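Local coordinates for heterokaryon incompatibility protein s (Podospora anserina, PDB 2WVQ) that forms the [het-s] prion and, on meeting het-S, triggers a lethal heterokaryon incompatibility reaction, and is represented here by its globular HeLo domain, at residues S97-K100 against T101-Y105; D156-S159 against L160-I163; V108-Q111 against Q112-V115; D41-R44 against C45-L49. The protein carries 2 engineered substitutions. All blocks are in the same frame, centred on the assembly; numbering follows the deposited sequence.

Contact 1: residues S97-K100 against T101-Y105; sequences SAQK and TSKRY
Gln99 and Lys103 meet at an oblique crossing of their aliphatic parts, Gln99 CG lying 4.1 Å from Lys103 CD. Gln99 runs out extended with CG anti to its backbone N (chi1 -178°); in the conformer described, NE2 bonds to Thr150. Lys103 instead folds at its third and fourth torsions and brings NZ back to 4.0 Å from Lys100 CA. One turn on from Lys100, the Arg104 guanidinium curls over its own helix: the chain bends at chi3 (-51°), and one face comes to rest above Thr101 CA, offset toward the rim of the group. Lys100 CB closes in at 3.9 Å from Arg104 NH1. Beneath these side chains the backbone bonds are regular i to i+4 pairs, from Thr101 N to Ser97 O (3.0 Å) through Arg104 N to Lys100 O (3.1 Å). On another side Ser102 OG bonds to Ala153 O of strand 152-154. The charged ends meet the second subunit: Lys100 NZ forms a salt bridge with Glu89 of the second subunit, while Arg104 reaches Glu90 and Glu173 of that subunit. Lys100 and Arg104, one turn apart on helix 79-108, thus meet acids across the homodimer interface of the HeLo domain.

Contact 2: residues D156-S159 against L160-I163; sequences DGKS and LEKI
Glu161 N donates to Gly157 O at 2.9 Å and 171°, closing the first turn of helix 157-176, whose N-cap is Asp156. The cap is held by two bonds: Ser159 N approaches Asp156 OD2 from above the carboxylate plane, and Ser159 OG reaches OD1 on its syn side, 24° out of the plane. The carboxylate is thereby fixed in rotation by two groups of one residue. Glu161 can be followed outward from the backbone. Its CB lies 3.7 Å from Gly157 O, and CG, set beside the backbone N by chi1 of -70°, comes closer to the same carbonyl. The bend at chi2 then turns the carboxylate away from the helix. Lys158 runs alongside, pointing the same way, and its NZ meets the CG methylene at 3.8 Å; the charged ends stay apart, with NZ 5.0 Å from Glu161 OE1, so any attraction between them is probably modest. Beyond, Glu161 OE2 lies near Asp165, a second acid that would be expected to disfavour full charge on both. Leu160 and Ile163 leave from the other side of the turn to pack on Leu49 of helix 42-62 and on Leu154 of strand 152-154, joining three parts of the helical HeLo domain. Ile163 CG1, anti to its own carbonyl carbon, sits 3.4 Å from Ser159 O.

Contact 3: residues V108-Q111 against Q112-V115; sequences VADQ and QDLV
Asp110 and Gln112 lie side by side, their carboxylate and amide planes 55° apart, and Gln112 NE2 gives a weak hydrogen bond to Asp110 OD2 (3.0 Å). The same nitrogen also donates weakly to Asp113 OD1, so one amide bridges two acids. This arrangement depends on chi1 of Gln112 (35°), which sets CG between the backbone N and the carbonyl carbon and lets the extended chain double back beside Asp110, CG lying 3.6 Å from Asp110 CB. Among like charges, Asp110 OD2 and Asp113 OD1 stand only 3.4 Å apart; the shared NE2 probably eases their repulsion in part, and Asp113 also has a long, weak ion pair with Arg36. The backbone bonds span three residues: Asp113 N to Asp110 O is weak, and Leu114 N meets Gln111 O at 3.3 Å from well above the carbonyl plane. Together they form overlapping beta turns in the loop that leaves helix 79-108 and leads toward helix 124-140, at the surface of the HeLo domain. The apolar pair is Ala109 CB and Leu114 CD2 (3.8 Å); separately, Leu114 CG lies 3.4 Å from Asp110 O. Across the turn, Gln111 OE1 comes within 3.9 Å of Leu114 CD1. Leu114 also touches Tyr155.

Contact 4: residues D41-R44 against C45-L49; sequences DYER and CQLRL
A water held between Tyr42 OH and Gln46 OE1, 2.6 Å from each, bridges two side chains one helical turn apart. It lies at the edge of the tyrosine ring and in its plane, and donates to the amide oxygen. Ring and amide planes stand 77° apart, and Tyr42 CE1 touches Gln46 CB at 3.9 Å. Gln46 reaches the water because its chain turns at chi2 (62°), while its NE2 is held by Asp50; the amide is thus fixed at both ends. The first turn of helix 42-62 carries this pair, with Gln46 N bonded to Tyr42 O at 2.9 Å and Cys45 N to Asp41 O at 3.0 Å. Helix 42-62 belongs to the helical HeLo domain and here packs against several elements: Cys45 and Leu49 meet Leu34 of strand 32-34, and Leu47 faces helix 124-140. Round the helix, Arg44 and Arg48 run side by side, guanidinium planes 34° apart. Arg48 CD lies over one face of the Arg44 group, offset toward its rim, and Arg44 NH2 in turn lies over a face of the Arg48 group, likewise offset, 3.6 Å from Arg48 NE. These like charges probably repel each other to some degree; Arg48 NH1 is directed to Gly209 O, whose carbonyl should offset part of that cost.

From the N terminus the chain enters contact 4 at the start of helix 42-62, then contact 1 near the end of helix 79-108, contact 3 in the loop that follows, and contact 2 at the start of helix 157-176. All four are local turns in series, so none nests in or crosses another, and none closes a long loop. Space brings them together: contact 2 touches contacts 4 and 1 alike, the latter through Ile163 against Ala98, and so ties helix 157-176 to helices 42-62 and 79-108. Tyr105 OH of contact 1 touches Asp113 CB of contact 3, while contacts 1 and 4 remain about 9 Å apart at their nearest atoms.

Contact 1: residues S97-K100 against T101-Y105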
# COMPACT_ATOMS: atom_id res chain seq x y z
N SER A 97 2.96 -4.22 5.42
CA SER A 97 2.58 -2.84 5.71
C SER A 97 1.46 -2.64 6.73
O SER A 97 1.57 -1.78 7.63
CB SER A 97 2.21 -2.12 4.39
OG SER A 97 3.31 -2.15 3.50
N ALA A 98 0.36 -3.37 6.56
CA ALA A 98 -0.80 -3.29 7.46
C ALA A 98 -0.42 -3.64 8.91
O ALA A 98 -0.87 -2.94 9.85
CB ALA A 98 -1.94 -4.20 6.96
N GLN A 99 0.42 -4.67 9.06
CA GLN A 99 0.91 -5.08 10.38
C GLN A 99 1.82 -4.07 11.05
O GLN A 99 1.73 -3.93 12.27
CB GLN A 99 1.55 -6.49 10.40
CG GLN A 99 2.00 -6.92 11.82
CD GLN A 99 1.99 -8.42 12.09
OE1 GLN A 99 1.95 -9.23 11.17
NE2 GLN A 99 2.03 -8.79 13.37
N LYS A 100 2.66 -3.35 10.30
CA LYS A 100 3.45 -2.24 10.86
C LYS A 100 2.54 -1.11 11.28
O LYS A 100 2.75 -0.51 12.34
CB LYS A 100 4.49 -1.71 9.88
CG LYS A 100 5.57 -2.69 9.54
CD LYS A 100 6.48 -2.11 8.52
CE LYS A 100 7.66 -3.02 8.26
NZ LYS A 100 8.53 -3.21 9.47
N THR A 101 1.54 -0.80 10.46
CA THR A 101 0.51 0.18 10.84
C THR A 101 -0.23 -0.21 12.13
O THR A 101 -0.37 0.61 13.08
CB THR A 101 -0.42 0.51 9.64
OG1 THR A 101 0.39 1.03 8.60
CG2 THR A 101 -1.46 1.55 9.99
N SER A 102 -0.67 -1.47 12.19
CA SER A 102 -1.33 -2.01 13.37
C SER A 102 -0.43 -1.95 14.63
O SER A 102 -0.88 -1.56 15.69
CB SER A 102 -1.79 -3.44 13.11
OG SER A 102 -2.23 -4.08 14.29
N LYS A 103 0.84 -2.33 14.48
CA LYS A 103 1.80 -2.32 15.57
C LYS A 103 2.05 -0.94 16.14
O LYS A 103 2.26 -0.78 17.34
CB LYS A 103 3.10 -3.01 15.15
CG LYS A 103 3.15 -4.50 15.61
CD LYS A 103 4.21 -5.42 14.95
CE LYS A 103 5.62 -4.80 14.86
NZ LYS A 103 5.70 -3.87 13.68
N ARG A 104 2.00 0.07 15.26
CA ARG A 104 2.17 1.46 15.64
C ARG A 104 1.01 1.96 16.47
O ARG A 104 1.20 2.78 17.41
CB ARG A 104 2.38 2.34 14.41
CG ARG A 104 3.78 2.24 13.86
CD ARG A 104 4.11 3.42 12.96
NE ARG A 104 3.12 3.71 11.91
CZ ARG A 104 3.05 3.12 10.73
NH1 ARG A 104 3.89 2.14 10.38
NH2 ARG A 104 2.13 3.53 9.86
N TYR A 105 -0.19 1.46 16.16
CA TYR A 105 -1.38 1.72 16.96
C TYR A 105 -1.31 1.07 18.36
O TYR A 105 -1.61 1.74 19.38
CB TYR A 105 -2.63 1.26 16.22
CG TYR A 105 -3.91 1.67 16.89
CD1 TYR A 105 -4.52 2.89 16.60
CD2 TYR A 105 -4.51 0.84 17.84
CE1 TYR A 105 -5.71 3.26 17.24
CE2 TYR A 105 -5.69 1.19 18.47
CZ TYR A 105 -6.28 2.40 18.17
OH TYR A 105 -7.45 2.73 18.82

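Contact 2: residues D156-S159 against L160-I163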
# COMPACT_ATOMS: atom_id res chain seq x y z
N ASP A 156 -8.58 0.49 12.14
CA ASP A 156 -9.40 1.52 11.48
C ASP A 156 -10.03 0.97 10.21
O ASP A 156 -9.49 0.05 9.61
CB ASP A 156 -8.57 2.76 11.16
CG ASP A 156 -7.40 2.45 10.27
OD1 ASP A 156 -6.41 1.87 10.77
OD2 ASP A 156 -7.51 2.75 9.06
N GLY A 157 -11.15 1.56 9.79
CA GLY A 157 -11.87 1.16 8.57
C GLY A 157 -11.03 1.22 7.30
O GLY A 157 -11.14 0.36 6.41
N LYS A 158 -10.15 2.22 7.24
CA LYS A 158 -9.40 2.54 6.02
C LYS A 158 -8.26 1.58 5.72
O LYS A 158 -7.89 1.40 4.56
CB LYS A 158 -8.90 4.00 6.06
CG LYS A 158 -9.94 5.04 6.55
CD LYS A 158 -11.21 5.10 5.66
CE LYS A 158 -12.43 4.40 6.32
NZ LYS A 158 -13.28 3.62 5.35
N SER A 159 -7.72 0.97 6.77
CA SER A 159 -6.79 -0.14 6.68
C SER A 159 -7.46 -1.40 6.08
O SER A 159 -6.83 -2.16 5.32
CB SER A 159 -6.24 -0.48 8.07
OG SER A 159 -5.40 0.56 8.56
N LEU A 160 -8.72 -1.64 6.47
CA LEU A 160 -9.51 -2.78 5.98
C LEU A 160 -9.85 -2.58 4.51
O LEU A 160 -9.65 -3.48 3.70
CB LEU A 160 -10.80 -2.93 6.79
CG LEU A 160 -11.93 -3.98 6.59
CD1 LEU A 160 -12.59 -4.01 5.23
CD2 LEU A 160 -11.50 -5.35 7.01
N GLU A 161 -10.36 -1.39 4.19
CA GLU A 161 -10.65 -1.02 2.81
C GLU A 161 -9.42 -1.13 1.92
O GLU A 161 -9.52 -1.67 0.81
CB GLU A 161 -11.23 0.40 2.71
CG GLU A 161 -12.65 0.55 3.26
CD GLU A 161 -13.67 -0.46 2.70
OE1 GLU A 161 -14.67 -0.73 3.41
OE2 GLU A 161 -13.48 -0.98 1.57
N LYS A 162 -8.28 -0.65 2.41
CA LYS A 162 -7.02 -0.77 1.66
C LYS A 162 -6.69 -2.22 1.33
O LYS A 162 -6.31 -2.49 0.21
CB LYS A 162 -5.86 -0.11 2.40
CG LYS A 162 -4.57 -0.02 1.61
CD LYS A 162 -3.86 1.34 1.92
CE LYS A 162 -2.77 1.19 2.98
NZ LYS A 162 -2.64 2.37 3.94
N ILE A 163 -6.83 -3.14 2.28
CA ILE A 163 -6.62 -4.57 2.01
C ILE A 163 -7.64 -5.13 1.01
O ILE A 163 -7.26 -5.79 0.05
CB ILE A 163 -6.64 -5.45 3.29
CG1 ILE A 163 -5.44 -5.10 4.18
CG2 ILE A 163 -6.70 -6.99 2.91
CD1 ILE A 163 -5.28 -5.98 5.36

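Contact 3: residues V108-Q111 against Q112-V115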
# COMPACT_ATOMS: atom_id res chain seq x y z
N VAL A 108 0.91 2.65 21.18
CA VAL A 108 0.44 3.89 21.77
C VAL A 108 -0.97 3.81 22.40
O VAL A 108 -1.35 4.71 23.14
CB VAL A 108 0.56 5.07 20.72
CG1 VAL A 108 -0.75 5.31 19.94
CG2 VAL A 108 1.02 6.32 21.37
N ALA A 109 -1.74 2.75 22.14
CA ALA A 109 -3.15 2.70 22.62
C ALA A 109 -3.34 2.29 24.08
O ALA A 109 -2.45 1.71 24.71
CB ALA A 109 -4.00 1.83 21.70
N ASP A 110 -4.54 2.56 24.61
CA ASP A 110 -4.94 2.10 25.95
C ASP A 110 -5.55 0.71 25.82
O ASP A 110 -5.93 0.31 24.73
CB ASP A 110 -5.97 3.05 26.59
CG ASP A 110 -5.70 4.53 26.30
OD1 ASP A 110 -4.61 5.04 26.65
OD2 ASP A 110 -6.59 5.18 25.72
N GLN A 111 -5.66 -0.01 26.94
CA GLN A 111 -6.21 -1.38 26.91
C GLN A 111 -7.66 -1.44 26.44
O GLN A 111 -8.07 -2.43 25.82
CB GLN A 111 -6.09 -2.07 28.27
CG GLN A 111 -4.68 -2.08 28.83
CD GLN A 111 -3.67 -2.55 27.82
OE1 GLN A 111 -3.82 -3.63 27.24
NE2 GLN A 111 -2.63 -1.74 27.59
N GLN A 112 -8.42 -0.39 26.72
CA GLN A 112 -9.80 -0.25 26.21
C GLN A 112 -9.83 -0.47 24.70
O GLN A 112 -10.61 -1.27 24.20
CB GLN A 112 -10.42 1.12 26.59
CG GLN A 112 -9.45 2.33 26.61
CD GLN A 112 -10.12 3.72 26.56
OE1 GLN A 112 -11.18 3.95 27.16
NE2 GLN A 112 -9.50 4.65 25.84
N ASP A 113 -8.92 0.22 24.00
CA ASP A 113 -8.90 0.30 22.54
C ASP A 113 -8.27 -0.91 21.84
O ASP A 113 -8.36 -1.03 20.61
CB ASP A 113 -8.21 1.59 22.10
CG ASP A 113 -8.94 2.83 22.58
OD1 ASP A 113 -8.27 3.73 23.12
OD2 ASP A 113 -10.18 2.88 22.42
N LEU A 114 -7.66 -1.80 22.63
CA LEU A 114 -6.99 -2.99 22.12
C LEU A 114 -7.87 -4.26 22.03
O LEU A 114 -7.43 -5.29 21.50
CB LEU A 114 -5.70 -3.25 22.92
CG LEU A 114 -4.62 -2.17 22.76
CD1 LEU A 114 -3.36 -2.55 23.51
CD2 LEU A 114 -4.31 -1.90 21.31
N VAL A 115 -9.11 -4.16 22.50
CA VAL A 115 -10.09 -5.25 22.48
C VAL A 115 -10.55 -5.51 21.04
O VAL A 115 -10.87 -4.57 20.30
CB VAL A 115 -11.33 -4.87 23.36
CG1 VAL A 115 -12.49 -5.85 23.18
CG2 VAL A 115 -10.93 -4.79 24.82

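Contact 4: residues D41-R44 against C45-L49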
# COMPACT_ATOMS: atom_id res chain seq x y z
N ASP A 41 -20.29 -2.34 12.30
CA ASP A 41 -19.88 -2.78 10.95
C ASP A 41 -18.97 -3.99 10.95
O ASP A 41 -18.50 -4.41 9.89
CB ASP A 41 -19.23 -1.65 10.16
CG ASP A 41 -20.23 -0.64 9.68
OD1 ASP A 41 -21.45 -0.91 9.70
OD2 ASP A 41 -19.79 0.45 9.28
N TYR A 42 -18.69 -4.53 12.13
CA TYR A 42 -17.80 -5.65 12.28
C TYR A 42 -18.17 -6.80 11.33
O TYR A 42 -17.34 -7.22 10.54
CB TYR A 42 -17.78 -6.18 13.71
CG TYR A 42 -17.20 -7.59 13.81
CD1 TYR A 42 -15.91 -7.89 13.31
CD2 TYR A 42 -17.91 -8.61 14.41
CE1 TYR A 42 -15.38 -9.17 13.40
CE2 TYR A 42 -17.41 -9.88 14.52
CZ TYR A 42 -16.14 -10.16 14.01
OH TYR A 42 -15.66 -11.44 14.14
N GLU A 43 -19.42 -7.26 11.41
CA GLU A 43 -19.85 -8.46 10.72
C GLU A 43 -19.65 -8.29 9.23
O GLU A 43 -19.02 -9.15 8.60
CB GLU A 43 -21.31 -8.76 11.04
CG GLU A 43 -21.80 -10.11 10.58
CD GLU A 43 -23.27 -10.32 10.86
OE1 GLU A 43 -23.70 -10.17 12.02
OE2 GLU A 43 -24.01 -10.63 9.90
N ARG A 44 -20.14 -7.19 8.67
CA ARG A 44 -19.98 -6.94 7.23
C ARG A 44 -18.51 -6.85 6.79
O ARG A 44 -18.14 -7.43 5.79
CB ARG A 44 -20.77 -5.70 6.79
CG ARG A 44 -20.71 -5.36 5.30
CD ARG A 44 -21.08 -3.86 5.09
NE ARG A 44 -20.07 -3.11 4.32
CZ ARG A 44 -19.85 -3.23 3.00
NH1 ARG A 44 -20.57 -4.09 2.24
NH2 ARG A 44 -18.89 -2.50 2.42
N CYS A 45 -17.68 -6.11 7.55
CA CYS A 45 -16.26 -5.96 7.21
C CYS A 45 -15.49 -7.30 7.25
O CYS A 45 -14.60 -7.55 6.43
CB CYS A 45 -15.61 -4.91 8.12
SG CYS A 45 -16.14 -3.23 7.68
N GLN A 46 -15.83 -8.14 8.23
CA GLN A 46 -15.25 -9.49 8.32
C GLN A 46 -15.66 -10.33 7.10
O GLN A 46 -14.78 -10.93 6.48
CB GLN A 46 -15.64 -10.18 9.62
CG GLN A 46 -15.10 -11.62 9.77
CD GLN A 46 -13.59 -11.67 9.79
OE1 GLN A 46 -12.96 -11.16 10.71
NE2 GLN A 46 -12.99 -12.28 8.76
N LEU A 47 -16.94 -10.32 6.73
CA LEU A 47 -17.39 -11.02 5.51
C LEU A 47 -16.71 -10.51 4.21
O LEU A 47 -16.44 -11.31 3.32
CB LEU A 47 -18.93 -11.03 5.38
CG LEU A 47 -19.70 -11.84 6.45
CD1 LEU A 47 -21.18 -11.58 6.41
CD2 LEU A 47 -19.43 -13.34 6.39
N ARG A 48 -16.46 -9.19 4.11
CA ARG A 48 -15.73 -8.60 2.97
C ARG A 48 -14.30 -9.16 2.86
O ARG A 48 -13.83 -9.49 1.76
CB ARG A 48 -15.63 -7.06 3.07
CG ARG A 48 -16.89 -6.29 3.22
CD ARG A 48 -17.47 -5.85 1.88
NE ARG A 48 -16.61 -4.92 1.14
CZ ARG A 48 -16.87 -4.48 -0.10
NH1 ARG A 48 -17.96 -4.91 -0.74
NH2 ARG A 48 -16.04 -3.63 -0.70
N LEU A 49 -13.62 -9.27 4.00
CA LEU A 49 -12.32 -9.97 4.11
C LEU A 49 -12.36 -11.48 3.71
O LEU A 49 -11.48 -11.97 2.99
CB LEU A 49 -11.76 -9.82 5.52
CG LEU A 49 -10.43 -9.15 5.93
CD1 LEU A 49 -9.80 -8.09 4.97
CD2 LEU A 49 -10.55 -8.61 7.35
O HOH W 1 -13.27 -11.71 13.23